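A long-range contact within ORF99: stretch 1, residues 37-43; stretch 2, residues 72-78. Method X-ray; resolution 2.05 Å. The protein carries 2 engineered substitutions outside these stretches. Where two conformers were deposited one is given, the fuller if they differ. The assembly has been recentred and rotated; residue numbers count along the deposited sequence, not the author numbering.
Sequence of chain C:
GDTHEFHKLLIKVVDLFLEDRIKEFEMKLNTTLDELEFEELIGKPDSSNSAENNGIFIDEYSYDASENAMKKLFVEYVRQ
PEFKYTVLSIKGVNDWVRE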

# COMPACT_ATOMS: atom_id res chain seq x y z
N GLU C 37 14.88 -6.42 9.91
CA GLU C 37 13.90 -5.73 9.07
C GLU C 37 12.47 -6.02 9.58
O GLU C 37 11.65 -5.08 9.67
N PHE C 38 12.19 -7.28 9.89
CA PHE C 38 10.86 -7.69 10.38
C PHE C 38 10.48 -6.95 11.67
O PHE C 38 9.36 -6.49 11.82
N GLU C 39 11.44 -6.84 12.59
CA GLU C 39 11.27 -6.12 13.85
C GLU C 39 11.06 -4.62 13.67
O GLU C 39 10.21 -4.00 14.34
N GLU C 40 11.81 -4.06 12.74
CA GLU C 40 11.64 -2.69 12.31
C GLU C 40 10.24 -2.44 11.73
O GLU C 40 9.64 -1.41 12.00
N LEU C 41 9.74 -3.40 10.95
CA LEU C 41 8.41 -3.33 10.32
C LEU C 41 7.27 -3.18 11.35
O LEU C 41 6.37 -2.36 11.19
N ILE C 42 7.35 -4.00 12.39
CA ILE C 42 6.29 -4.16 13.38
C ILE C 42 6.39 -3.22 14.58
O ILE C 42 5.36 -2.86 15.17
N GLY C 43 7.60 -2.79 14.93
CA GLY C 43 7.79 -1.83 16.01
C GLY C 43 7.41 -2.41 17.36
O GLY C 43 7.69 -3.58 17.65
N LYS C 72 -4.52 -1.23 13.47
CA LYS C 72 -4.22 -2.67 13.46
C LYS C 72 -3.45 -3.04 12.20
O LYS C 72 -3.81 -2.63 11.09
N LEU C 73 -2.40 -3.82 12.41
CA LEU C 73 -1.52 -4.29 11.33
C LEU C 73 -1.54 -5.81 11.25
O LEU C 73 -1.26 -6.50 12.23
N PHE C 74 -1.88 -6.34 10.08
CA PHE C 74 -1.86 -7.78 9.86
C PHE C 74 -0.69 -8.11 8.94
O PHE C 74 -0.59 -7.54 7.86
N VAL C 75 0.17 -9.02 9.38
CA VAL C 75 1.33 -9.44 8.58
C VAL C 75 1.24 -10.94 8.37
O VAL C 75 1.23 -11.71 9.32
N GLU C 76 1.14 -11.35 7.11
CA GLU C 76 1.10 -12.75 6.76
C GLU C 76 2.50 -13.18 6.31
O GLU C 76 3.07 -12.56 5.41
N TYR C 77 3.04 -14.23 6.92
CA TYR C 77 4.42 -14.62 6.63
C TYR C 77 4.71 -16.11 6.81
O TYR C 77 3.96 -16.83 7.49
N VAL C 78 5.82 -16.53 6.20
CA VAL C 78 6.38 -17.86 6.42
C VAL C 78 7.74 -17.71 7.13
O VAL C 78 8.58 -16.92 6.72

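Packing of the helix at residues 37-42 against the strand at residues 72-78 in ORF99. The two run nearly antiparallel, at 156°, with axes 11.2 Å apart at closest approach, a gap bridged mainly by side chains; no hydrogen bond crosses it. Alternation along the strand sends Leu73, Val75 and Tyr77 toward the helix, while the intervening Glu76 points away. From the helix, Phe38 and Leu41 point toward the strand; Ile42 leaves its backbone sideways, but its end comes nearer.

Phe38 (chi1 t, -169°) is the largest bump on the helix side and packs its tip against both Val75 and Tyr77. Phe38 CZ lies 3.6 Å from Tyr77 CE2, the closest contact of the interface, and Phe38 CE1 lies 3.8 Å from Val75 CG1. The edge of Phe38 is directed toward the face of Tyr77, with ring centroids 4.9 Å apart and planes at 65°. Tyr77 adopts chi1 p (62°), offering that face to the phenyl tip; its hydroxyl is hydrogen-bonded elsewhere in the structure.

Val75 (chi1 t) is the shared knob in the middle, touched by all three helix side chains. Besides the Phe38 contact, Val75 CG1 meets Leu41 CD2 at 4.4 Å, and Val75 CG2 meets Ile42 CG1 at 4.3 Å, so the two methyls of the fork both find apolar neighbours. Leu41 is t,p and Ile42 m,t.

At the other end Leu73 (t,p) extends CD2 to 4.4 Å from Ile42 CG1 and equally 4.4 Å from the Leu41 backbone O, a looser fit than that around Phe38. Ile42 CG1 thus sits within reach of both Leu73 and Val75. Gly43, the first residue beyond the helix, has positive phi, which by itself favours glycine, and makes no contact with the strand. The contact buries 222 Å², counting both sides.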

# COMPACT_ATOMS: atom_id res chain seq x y z
CB GLU C 37 14.09 -6.10 7.58
CG GLU C 37 15.58 -5.99 7.07
CD GLU C 37 15.71 -6.34 5.58
OE1 GLU C 37 15.20 -7.42 5.16
OE2 GLU C 37 16.34 -5.54 4.82
CB PHE C 38 10.79 -9.21 10.53
CG PHE C 38 9.39 -9.76 10.77
CD1 PHE C 38 8.49 -9.87 9.73
CD2 PHE C 38 9.02 -10.21 12.03
CE1 PHE C 38 7.19 -10.37 9.94
CE2 PHE C 38 7.73 -10.73 12.26
CZ PHE C 38 6.81 -10.80 11.19
CB GLU C 39 12.47 -6.43 14.77
CG GLU C 39 12.37 -7.83 15.32
CD GLU C 39 13.56 -8.25 16.14
OE1 GLU C 39 14.54 -7.47 16.26
OE2 GLU C 39 13.50 -9.39 16.67
CB GLU C 40 12.73 -2.34 11.30
CG GLU C 40 12.81 -0.88 10.92
CD GLU C 40 13.06 0.05 12.09
OE1 GLU C 40 13.80 -0.32 13.04
OE2 GLU C 40 12.51 1.18 12.05
CB LEU C 41 8.17 -4.58 9.48
CG LEU C 41 6.87 -4.68 8.65
CD1 LEU C 41 6.88 -3.67 7.50
CD2 LEU C 41 6.68 -6.10 8.09
CB ILE C 42 6.22 -5.65 13.76
CG1 ILE C 42 5.66 -6.40 12.55
CG2 ILE C 42 5.39 -5.89 15.02
CD1 ILE C 42 6.08 -7.82 12.46
CB LYS C 72 -5.48 -3.52 13.54
CG LYS C 72 -6.24 -3.37 14.89
CD LYS C 72 -7.44 -4.35 14.89
CE LYS C 72 -8.18 -4.37 16.21
NZ LYS C 72 -9.54 -5.06 16.15
CB LEU C 73 -0.09 -3.80 11.60
CG LEU C 73 0.90 -4.05 10.46
CD1 LEU C 73 0.63 -3.01 9.31
CD2 LEU C 73 2.33 -4.01 10.95
CB PHE C 74 -3.17 -8.22 9.20
CG PHE C 74 -4.38 -7.98 10.02
CD1 PHE C 74 -4.90 -8.99 10.81
CD2 PHE C 74 -5.02 -6.73 10.00
CE1 PHE C 74 -6.04 -8.79 11.59
CE2 PHE C 74 -6.16 -6.50 10.79
CZ PHE C 74 -6.67 -7.54 11.59
CB VAL C 75 2.70 -9.09 9.25
CG1 VAL C 75 3.86 -9.47 8.34
CG2 VAL C 75 2.78 -7.60 9.59
CB GLU C 76 0.10 -12.95 5.62
CG GLU C 76 -0.21 -14.40 5.29
CD GLU C 76 -0.95 -14.56 3.95
OE1 GLU C 76 -1.15 -13.54 3.27
OE2 GLU C 76 -1.32 -15.69 3.58
CB TYR C 77 5.43 -13.81 7.48
CG TYR C 77 5.30 -13.99 8.98
CD1 TYR C 77 6.08 -14.94 9.67
CD2 TYR C 77 4.40 -13.22 9.72
CE1 TYR C 77 5.95 -15.09 11.06
CE2 TYR C 77 4.27 -13.36 11.08
CZ TYR C 77 5.05 -14.28 11.75
OH TYR C 77 4.90 -14.39 13.10
CB VAL C 78 6.51 -18.65 5.11
CG1 VAL C 78 7.12 -20.04 5.35
CG2 VAL C 78 5.15 -18.77 4.40